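Local structure of centromeric protein-C, isoform A (Drosophila melanogaster, 6O2K) at residues N41-C46 with D52-N57; G65-K70 with L85-Q90; Y125-A130 with S135-I140. The protein probably serves as an adaptor linking centromeric chromatin to other proteins of the kinetochore, this chain being its dimeric cupin domain. All blocks are in the same frame, centred on the assembly; numbering follows the deposited sequence. Where two conformers were deposited one is given.

Contact 1: N41-C46 with D52-N57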
loop_
_atom_site.group_PDB
_atom_site.type_symbol
_atom_site.label_atom_id
_atom_site.label_comp_id
_atom_site.label_asym_id
_atom_site.label_seq_id
_atom_site.Cartn_x
_atom_site.Cartn_y
_atom_site.Cartn_z
ATOM N N ASN B 41 -1.494 11.489 7.938
ATOM C CA ASN B 41 -2.201 12.530 8.676
ATOM C C ASN B 41 -2.840 13.556 7.737
ATOM O O ASN B 41 -3.870 14.159 8.073
ATOM C CB ASN B 41 -1.216 13.192 9.642
ATOM C CG ASN B 41 -1.798 14.381 10.352
ATOM O OD1 ASN B 41 -1.745 15.513 9.854
ATOM N ND2 ASN B 41 -2.359 14.139 11.533
ATOM N N GLU B 42 -2.252 13.760 6.564
ATOM C CA GLU B 42 -2.740 14.746 5.604
ATOM C C GLU B 42 -3.933 14.251 4.789
ATOM O O GLU B 42 -4.608 15.070 4.155
ATOM C CB GLU B 42 -1.592 15.149 4.665
ATOM C CG GLU B 42 -1.819 16.418 3.846
ATOM C CD GLU B 42 -0.748 16.638 2.779
ATOM O OE1 GLU B 42 0.178 15.808 2.669
ATOM O OE2 GLU B 42 -0.830 17.645 2.043
ATOM N N LEU B 43 -4.212 12.948 4.791
ATOM C CA LEU B 43 -5.285 12.404 3.967
ATOM C C LEU B 43 -6.629 12.964 4.401
ATOM O O LEU B 43 -6.881 13.137 5.594
ATOM C CB LEU B 43 -5.324 10.882 4.084
ATOM C CG LEU B 43 -4.130 10.095 3.553
ATOM C CD1 LEU B 43 -4.234 8.661 4.013
ATOM C CD2 LEU B 43 -4.105 10.180 2.036
ATOM N N ILE B 44 -7.500 13.228 3.430
ATOM C CA ILE B 44 -8.883 13.616 3.707
ATOM C C ILE B 44 -9.767 12.975 2.646
ATOM O O ILE B 44 -9.465 13.048 1.451
ATOM C CB ILE B 44 -9.082 15.148 3.746
ATOM C CG1 ILE B 44 -8.370 15.766 4.959
ATOM C CG2 ILE B 44 -10.568 15.492 3.793
ATOM C CD1 ILE B 44 -8.931 15.319 6.311
ATOM N N PHE B 45 -10.833 12.315 3.096
ATOM C CA PHE B 45 -11.740 11.614 2.197
ATOM C C PHE B 45 -12.775 12.578 1.616
ATOM O O PHE B 45 -13.339 13.407 2.337
ATOM C CB PHE B 45 -12.439 10.483 2.952
ATOM C CG PHE B 45 -11.603 9.239 3.106
ATOM C CD1 PHE B 45 -11.546 8.291 2.094
ATOM C CD2 PHE B 45 -10.859 9.029 4.257
ATOM C CE1 PHE B 45 -10.779 7.150 2.235
ATOM C CE2 PHE B 45 -10.085 7.883 4.398
ATOM C CZ PHE B 45 -10.045 6.946 3.387
ATOM N N CYS B 46 -13.016 12.465 0.311
ATOM C CA CYS B 46 -14.061 13.183 -0.408
ATOM C C CYS B 46 -14.969 12.163 -1.086
ATOM O O CYS B 46 -14.494 11.150 -1.602
ATOM C CB CYS B 46 -13.462 14.139 -1.453
ATOM S SG CYS B 46 -12.668 13.312 -2.879
ATOM N N ASP B 52 -16.105 6.957 -0.981
ATOM C CA ASP B 52 -15.156 7.875 -0.359
ATOM C C ASP B 52 -13.764 7.624 -0.939
ATOM O O ASP B 52 -13.316 6.479 -0.994
ATOM C CB ASP B 52 -15.153 7.700 1.168
ATOM C CG ASP B 52 -16.364 8.357 1.850
ATOM O OD1 ASP B 52 -16.742 7.928 2.971
ATOM O OD2 ASP B 52 -16.939 9.301 1.270
ATOM N N TYR B 53 -13.091 8.684 -1.395
ATOM C CA TYR B 53 -11.741 8.591 -1.948
ATOM C C TYR B 53 -10.792 9.486 -1.161
ATOM O O TYR B 53 -11.149 10.609 -0.797
ATOM C CB TYR B 53 -11.694 9.022 -3.420
ATOM C CG TYR B 53 -12.538 8.198 -4.349
ATOM C CD1 TYR B 53 -13.858 8.545 -4.602
ATOM C CD2 TYR B 53 -12.009 7.078 -4.987
ATOM C CE1 TYR B 53 -14.639 7.795 -5.467
ATOM C CE2 TYR B 53 -12.780 6.316 -5.854
ATOM C CZ TYR B 53 -14.097 6.681 -6.086
ATOM O OH TYR B 53 -14.881 5.943 -6.942
ATOM N N ALA B 54 -9.564 9.020 -0.940
ATOM C CA ALA B 54 -8.542 9.893 -0.371
ATOM C C ALA B 54 -7.201 9.576 -1.010
ATOM O O ALA B 54 -6.730 8.441 -0.920
ATOM C CB ALA B 54 -8.473 9.743 1.158
ATOM N N PHE B 55 -6.569 10.563 -1.644
ATOM C CA PHE B 55 -5.278 10.328 -2.284
ATOM C C PHE B 55 -4.154 11.066 -1.567
ATOM O O PHE B 55 -4.341 12.181 -1.061
ATOM C CB PHE B 55 -5.309 10.736 -3.762
ATOM C CG PHE B 55 -5.970 9.727 -4.634
ATOM C CD1 PHE B 55 -7.351 9.703 -4.764
ATOM C CD2 PHE B 55 -5.219 8.786 -5.313
ATOM C CE1 PHE B 55 -7.967 8.760 -5.566
ATOM C CE2 PHE B 55 -5.833 7.836 -6.115
ATOM C CZ PHE B 55 -7.202 7.819 -6.231
ATOM N N TYR B 56 -2.992 10.424 -1.507
ATOM C CA TYR B 56 -1.794 11.106 -1.050
ATOM C C TYR B 56 -1.493 12.285 -1.963
ATOM O O TYR B 56 -1.593 12.188 -3.193
ATOM C CB TYR B 56 -0.600 10.147 -1.022
ATOM C CG TYR B 56 -0.707 9.067 0.033
ATOM C CD1 TYR B 56 -0.327 9.317 1.354
ATOM C CD2 TYR B 56 -1.167 7.793 -0.289
ATOM C CE1 TYR B 56 -0.414 8.328 2.321
ATOM C CE2 TYR B 56 -1.249 6.799 0.672
ATOM C CZ TYR B 56 -0.876 7.077 1.976
ATOM O OH TYR B 56 -0.962 6.090 2.937
ATOM N N ASN B 57 -1.128 13.409 -1.347
ATOM C CA ASN B 57 -0.802 14.638 -2.067
ATOM C C ASN B 57 0.612 14.566 -2.658
ATOM O O ASN B 57 1.487 15.384 -2.367
ATOM C CB ASN B 57 -0.961 15.829 -1.130
ATOM C CG ASN B 57 -0.999 17.142 -1.862
ATOM O OD1 ASN B 57 -1.298 17.191 -3.056
ATOM N ND2 ASN B 57 -0.712 18.224 -1.147
HETATM O O HOH W 1 -0.791 13.271 1.778
#
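Tyr-53 N donates to Cys-46 O over 2.8 Å, the shortest polar bond between 41-46 and 52-57, and the same residue pair closes a ring of two bonds when Cys-46 N gives its hydrogen to Tyr-53 O at 2.9 Å. Both are nearly straight at their hydrogens. The carbonyl of Tyr-53 also receives a CA-H...O contact from Phe-45 CA at 3.2 Å. Cys-46 and Tyr-53 thus form an antiparallel hydrogen-bonded pair in the tight hairpin of strands 46-48 and 51-55, at one margin of the six-stranded sheet of the cupin domain. Ahead of this pair the contact is carried by side chains. Ala-54 CB sits over the centre of one face of the Phe-45 ring, 3.5 Å from its centroid. Phe-45 CG stands anti to its own carbonyl carbon (chi1 -80°), which turns one ring face to that methyl; Arg-68 makes a cation-pi contact with the same ring. In a second CH-pi contact, Leu-43 CD2 lies over a face of the Tyr-56 ring, displaced toward its rim. The hydroxyl of that tyrosine bonds Tyr-66 OH and Gly-114 O of the second subunit. At the exposed end, Asn-57 ND2 reaches the syn side of Glu-42 OE2 at 3.2 Å, with the carboxylate and amide planes 72° apart. Water 1 donates to Glu-42 OE1 and accepts from Asn-57 N, so both carboxylate oxygens are tied to one residue.

Contact 2: G65-K70 with L85-Q90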
loop_
_atom_site.group_PDB
_atom_site.type_symbol
_atom_site.label_atom_id
_atom_site.label_comp_id
_atom_site.label_asym_id
_atom_site.label_seq_id
_atom_site.Cartn_x
_atom_site.Cartn_y
_atom_site.Cartn_z
ATOM N N GLY B 65 -3.735 6.116 -3.546
ATOM C CA GLY B 65 -4.791 6.546 -2.647
ATOM C C GLY B 65 -5.619 5.380 -2.149
ATOM O O GLY B 65 -5.262 4.218 -2.332
ATOM N N TYR B 66 -6.748 5.708 -1.523
ATOM C CA TYR B 66 -7.643 4.722 -0.932
ATOM C C TYR B 66 -9.065 4.964 -1.403
ATOM O O TYR B 66 -9.500 6.116 -1.542
ATOM C CB TYR B 66 -7.616 4.768 0.611
ATOM C CG TYR B 66 -6.243 4.505 1.183
ATOM C CD1 TYR B 66 -5.776 3.213 1.350
ATOM C CD2 TYR B 66 -5.410 5.565 1.544
ATOM C CE1 TYR B 66 -4.491 2.972 1.863
ATOM C CE2 TYR B 66 -4.151 5.343 2.062
ATOM C CZ TYR B 66 -3.693 4.046 2.213
ATOM O OH TYR B 66 -2.424 3.850 2.717
ATOM N N MET B 67 -9.783 3.865 -1.629
ATOM C CA MET B 67 -11.225 3.859 -1.820
ATOM C C MET B 67 -11.870 3.186 -0.618
ATOM O O MET B 67 -11.504 2.057 -0.269
ATOM C CB MET B 67 -11.609 3.109 -3.094
ATOM C CG MET B 67 -10.949 3.609 -4.346
ATOM S SD MET B 67 -11.656 2.722 -5.757
ATOM C CE MET B 67 -10.419 3.023 -7.026
ATOM N N ARG B 68 -12.828 3.879 -0.004
ATOM C CA ARG B 68 -13.594 3.409 1.141
ATOM C C ARG B 68 -15.009 3.116 0.660
ATOM O O ARG B 68 -15.693 4.015 0.127
ATOM C CB ARG B 68 -13.611 4.453 2.266
ATOM C CG ARG B 68 -14.436 4.049 3.475
ATOM C CD ARG B 68 -14.880 5.273 4.277
ATOM N NE ARG B 68 -13.825 5.756 5.160
ATOM C CZ ARG B 68 -13.706 7.015 5.566
ATOM N NH1 ARG B 68 -12.719 7.351 6.377
ATOM N NH2 ARG B 68 -14.568 7.941 5.161
ATOM N N PHE B 69 -15.427 1.862 0.836
ATOM C CA PHE B 69 -16.711 1.361 0.373
ATOM C C PHE B 69 -17.609 1.086 1.564
ATOM O O PHE B 69 -17.213 0.392 2.511
ATOM C CB PHE B 69 -16.576 0.057 -0.419
ATOM C CG PHE B 69 -16.078 0.225 -1.827
ATOM C CD1 PHE B 69 -14.776 0.626 -2.068
ATOM C CD2 PHE B 69 -16.904 -0.066 -2.909
ATOM C CE1 PHE B 69 -14.294 0.741 -3.369
ATOM C CE2 PHE B 69 -16.438 0.050 -4.219
ATOM C CZ PHE B 69 -15.130 0.470 -4.443
ATOM N N LYS B 70 -18.832 1.581 1.474
ATOM C CA LYS B 70 -19.860 1.271 2.423
ATOM C C LYS B 70 -20.259 -0.196 2.282
ATOM O O LYS B 70 -19.924 -0.837 1.286
ATOM C CB LYS B 70 -21.052 2.182 2.178
ATOM C CG LYS B 70 -20.698 3.598 2.346
ATOM C CD LYS B 70 -20.331 3.707 3.779
ATOM C CE LYS B 70 -20.021 5.142 4.076
ATOM N NZ LYS B 70 -19.642 5.194 5.493
ATOM N N LEU B 85 -3.845 0.462 -13.382
ATOM C CA LEU B 85 -3.787 0.575 -11.932
ATOM C C LEU B 85 -3.663 -0.797 -11.291
ATOM O O LEU B 85 -3.837 -1.828 -11.938
ATOM C CB LEU B 85 -4.992 1.350 -11.407
ATOM C CG LEU B 85 -6.421 0.941 -11.698
ATOM C CD1 LEU B 85 -6.745 -0.175 -10.781
ATOM C CD2 LEU B 85 -7.312 2.126 -11.368
ATOM N N LYS B 86 -3.313 -0.795 -10.012
ATOM C CA LYS B 86 -3.333 -1.984 -9.180
ATOM C C LYS B 86 -4.280 -1.713 -8.018
ATOM O O LYS B 86 -4.225 -0.640 -7.412
ATOM C CB LYS B 86 -1.931 -2.324 -8.657
ATOM C CG LYS B 86 -0.912 -2.566 -9.760
ATOM C CD LYS B 86 0.448 -2.987 -9.248
ATOM C CE LYS B 86 1.440 -3.087 -10.424
ATOM N NZ LYS B 86 1.683 -1.779 -11.088
ATOM N N LEU B 87 -5.152 -2.666 -7.725
ATOM C CA LEU B 87 -6.052 -2.582 -6.580
ATOM C C LEU B 87 -5.579 -3.572 -5.523
ATOM O O LEU B 87 -5.500 -4.779 -5.785
ATOM C CB LEU B 87 -7.493 -2.870 -7.003
ATOM C CG LEU B 87 -8.076 -1.992 -8.125
ATOM C CD1 LEU B 87 -9.454 -2.495 -8.540
ATOM C CD2 LEU B 87 -8.168 -0.529 -7.682
ATOM N N LEU B 88 -5.271 -3.062 -4.333
ATOM C CA LEU B 88 -4.695 -3.856 -3.255
ATOM C C LEU B 88 -5.564 -3.704 -2.015
ATOM O O LEU B 88 -5.682 -2.596 -1.472
ATOM C CB LEU B 88 -3.256 -3.410 -2.976
ATOM C CG LEU B 88 -2.503 -4.041 -1.810
ATOM C CD1 LEU B 88 -2.362 -5.542 -2.002
ATOM C CD2 LEU B 88 -1.133 -3.386 -1.709
ATOM N N VAL B 89 -6.148 -4.808 -1.553
ATOM C CA VAL B 89 -7.129 -4.742 -0.472
ATOM C C VAL B 89 -6.429 -4.440 0.852
ATOM O O VAL B 89 -5.501 -5.148 1.268
ATOM C CB VAL B 89 -7.947 -6.037 -0.398
ATOM C CG1 VAL B 89 -8.900 -5.997 0.780
ATOM C CG2 VAL B 89 -8.734 -6.221 -1.699
ATOM N N GLN B 90 -6.876 -3.371 1.517
ATOM C CA GLN B 90 -6.375 -2.966 2.827
ATOM C C GLN B 90 -7.218 -3.507 3.960
ATOM O O GLN B 90 -6.688 -3.770 5.055
ATOM C CB GLN B 90 -6.339 -1.441 2.934
ATOM C CG GLN B 90 -5.444 -0.796 1.909
ATOM C CD GLN B 90 -3.996 -1.093 2.206
ATOM O OE1 GLN B 90 -3.482 -0.715 3.254
ATOM N NE2 GLN B 90 -3.334 -1.789 1.286
HETATM O O HOH W 2 -1.461 1.251 3.718
#
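The Tyr-66 ring turns an edge, not a face, to Gln-90: Gln-90 CG lies near the ring plane, 3.9 Å from Tyr-66 CE1, and water 2 lies in that plane too, beside the hydroxyl. The glutamine amide is inclined 58° to the ring, and the two side chains cross at about a right angle. In the cupin beta-barrel, strands 64-69 and 85-89 belong to one antiparallel sheet but are not neighbours; strand 135-141 runs between them, bonded through its backbone to both. Only side chains can therefore bridge the gap, and they do so at two places. At the first, solvent completes the bridge. Water 2 donates to Gln-90 OE1 at 2.9 Å and is hydrogen-bonded to Tyr-66 OH at the same length, while Tyr-56 OH is the stronger partner of that hydroxyl. Gln-90 lies where the chain turns a corner after strand 85-89, and its side chain bends at chi2 (-70°), which carries OE1 along the ring edge to the water. With an alanine here, water 2 is likely to lose the acceptor OE1, and a gap is likely to open beside the Tyr-66 ring edge where CG now rests. Tyr-66 also packs on Leu-88 of the second subunit, placing this part of the contact beside the dimer interface. The second bridge is wholly apolar and belongs to the interior of the domain. Met-67 and Leu-87 both pack on Leu-137 of the intervening strand, and Leu-87 also touches Ile-127 of the facing sheet. The methionine chain is extended beyond CB, and this reach brings its terminal methyl CE to 4.3 Å from Leu-87 CD2.

Contact 3: Y125-A130 with S135-I140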
loop_
_atom_site.group_PDB
_atom_site.type_symbol
_atom_site.label_atom_id
_atom_site.label_comp_id
_atom_site.label_asym_id
_atom_site.label_seq_id
_atom_site.Cartn_x
_atom_site.Cartn_y
_atom_site.Cartn_z
ATOM N N TYR B 125 -13.639 -2.130 -15.712
ATOM C CA TYR B 125 -13.661 -2.831 -14.437
ATOM C C TYR B 125 -14.686 -2.213 -13.497
ATOM O O TYR B 125 -14.898 -0.994 -13.499
ATOM C CB TYR B 125 -12.260 -2.830 -13.796
ATOM C CG TYR B 125 -11.791 -1.471 -13.335
ATOM C CD1 TYR B 125 -11.372 -0.502 -14.245
ATOM C CD2 TYR B 125 -11.779 -1.147 -11.981
ATOM C CE1 TYR B 125 -10.961 0.758 -13.805
ATOM C CE2 TYR B 125 -11.370 0.092 -11.540
ATOM C CZ TYR B 125 -10.968 1.041 -12.449
ATOM O OH TYR B 125 -10.551 2.273 -11.996
ATOM N N SER B 126 -15.332 -3.072 -12.707
ATOM C CA SER B 126 -16.235 -2.636 -11.649
ATOM C C SER B 126 -15.872 -3.332 -10.340
ATOM O O SER B 126 -15.260 -4.406 -10.333
ATOM C CB SER B 126 -17.695 -2.914 -12.009
ATOM O OG SER B 126 -17.952 -4.302 -11.941
ATOM N N ILE B 127 -16.274 -2.708 -9.226
ATOM C CA ILE B 127 -15.891 -3.133 -7.876
ATOM C C ILE B 127 -17.118 -3.102 -6.970
ATOM O O ILE B 127 -17.850 -2.105 -6.945
ATOM C CB ILE B 127 -14.797 -2.226 -7.289
ATOM C CG1 ILE B 127 -13.624 -2.059 -8.259
ATOM C CG2 ILE B 127 -14.317 -2.741 -5.906
ATOM C CD1 ILE B 127 -12.658 -0.951 -7.833
ATOM N N GLN B 128 -17.331 -4.178 -6.209
ATOM C CA GLN B 128 -18.364 -4.210 -5.173
ATOM C C GLN B 128 -17.770 -4.726 -3.871
ATOM O O GLN B 128 -17.081 -5.749 -3.861
ATOM C CB GLN B 128 -19.548 -5.099 -5.567
ATOM C CG GLN B 128 -20.682 -5.110 -4.534
ATOM C CD GLN B 128 -22.017 -5.579 -5.128
ATOM O OE1 GLN B 128 -22.045 -6.297 -6.130
ATOM N NE2 GLN B 128 -23.125 -5.170 -4.508
ATOM N N ASN B 129 -18.021 -3.998 -2.788
ATOM C CA ASN B 129 -17.766 -4.493 -1.438
ATOM C C ASN B 129 -18.529 -5.792 -1.226
ATOM O O ASN B 129 -19.752 -5.826 -1.366
ATOM C CB ASN B 129 -18.213 -3.435 -0.427
ATOM C CG ASN B 129 -17.772 -3.737 0.996
ATOM O OD1 ASN B 129 -17.241 -4.813 1.296
ATOM N ND2 ASN B 129 -18.006 -2.776 1.892
ATOM N N ALA B 130 -17.820 -6.862 -0.892
ATOM C CA ALA B 130 -18.445 -8.176 -0.790
ATOM C C ALA B 130 -19.071 -8.464 0.573
ATOM O O ALA B 130 -19.702 -9.517 0.727
ATOM C CB ALA B 130 -17.426 -9.272 -1.111
ATOM N N SER B 135 -15.333 -1.744 3.674
ATOM C CA SER B 135 -14.078 -2.304 3.176
ATOM C C SER B 135 -13.262 -1.197 2.530
ATOM O O SER B 135 -13.800 -0.167 2.107
ATOM C CB SER B 135 -14.295 -3.441 2.164
ATOM O OG SER B 135 -15.018 -4.516 2.730
ATOM N N VAL B 136 -11.951 -1.417 2.450
ATOM C CA VAL B 136 -11.016 -0.393 2.004
ATOM C C VAL B 136 -10.014 -1.023 1.051
ATOM O O VAL B 136 -9.429 -2.065 1.367
ATOM C CB VAL B 136 -10.271 0.245 3.190
ATOM C CG1 VAL B 136 -9.283 1.286 2.701
ATOM C CG2 VAL B 136 -11.254 0.850 4.181
ATOM N N LEU B 137 -9.793 -0.383 -0.098
ATOM C CA LEU B 137 -8.721 -0.829 -0.983
ATOM C C LEU B 137 -7.795 0.325 -1.320
ATOM O O LEU B 137 -8.190 1.493 -1.309
ATOM C CB LEU B 137 -9.242 -1.481 -2.278
ATOM C CG LEU B 137 -10.024 -0.709 -3.341
ATOM C CD1 LEU B 137 -9.118 0.161 -4.190
ATOM C CD2 LEU B 137 -10.766 -1.699 -4.223
ATOM N N MET B 138 -6.541 -0.021 -1.584
ATOM C CA MET B 138 -5.544 0.935 -2.043
ATOM C C MET B 138 -5.527 0.910 -3.564
ATOM O O MET B 138 -5.523 -0.163 -4.175
ATOM C CB MET B 138 -4.158 0.591 -1.486
ATOM C CG MET B 138 -3.036 1.558 -1.893
ATOM S SD MET B 138 -1.378 0.980 -1.345
ATOM C CE MET B 138 -1.452 1.275 0.434
ATOM N N CYS B 139 -5.539 2.092 -4.164
ATOM C CA CYS B 139 -5.519 2.284 -5.608
ATOM C C CYS B 139 -4.150 2.831 -6.003
ATOM O O CYS B 139 -3.793 3.938 -5.577
ATOM C CB CYS B 139 -6.639 3.250 -5.998
ATOM S SG CYS B 139 -6.693 3.741 -7.722
ATOM N N ILE B 140 -3.401 2.072 -6.802
ATOM C CA ILE B 140 -2.049 2.410 -7.223
ATOM C C ILE B 140 -2.067 2.546 -8.735
ATOM O O ILE B 140 -2.211 1.544 -9.438
ATOM C CB ILE B 140 -1.041 1.330 -6.814
ATOM C CG1 ILE B 140 -1.123 1.060 -5.311
ATOM C CG2 ILE B 140 0.355 1.721 -7.308
ATOM C CD1 ILE B 140 -0.322 -0.191 -4.847
#
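From Asn-129 CB the side chain runs to a CG that stands opposite the backbone N (chi1 -170°), a setting that directs the amide at Ser-135. CG comes within 3.7 Å of Ser-135 CB, and beyond it the two branches part. OD1 accepts a hydrogen bond of 2.7 Å from Ser-135 OG, which approaches from above the carbonyl plane, 44° out of it, with a C=O...donor angle of 113°. Ile-131 N supplies OD1 with a second donor. ND2 is spent on two backbone carbonyls, Lys-133 O and Lys-70 O; although it lies near Ser-135 N, both are donors and do not bond. The buried amide is thus engaged at both ends, which fixes its rotation and ties the turn between the strands to the end of strand 64-69. Those strands, 124-129 and 135-141, lie in the two different sheets of the cupin fold, and the connection passes from one sheet to the other at the end of the two strands where Asn-129 and Ser-135 meet. Further in, Ile-127 and Leu-137 point at each other tip to tip: Leu-137 CD2 touches both Ile-127 CG2 and Ile-127 CD1, each at 4.1 Å. Phe-94 of strand 93-99 and Leu-87 of strand 85-89 each pack against both of these residues.

In the fold
Along the chain the three contacts follow in series, each closing before the next opens. Contact 1 lies at the margin of the six-stranded sheet, and contact 2 takes up the sheet one strand further in, where 51-55 and 64-69 are neighbours; their centres are about 12 Å apart. Contact 3 is centred only about 5 Å from contact 2 and about 16 Å from contact 1. Its strand 135-141 fills the place between the two strands of contact 2, while 124-129 brings in the four-stranded sheet. The series thus passes from hairpin edge to barrel interior, and all three reach the second subunit, consistent with a dimer interface borne by the larger sheet.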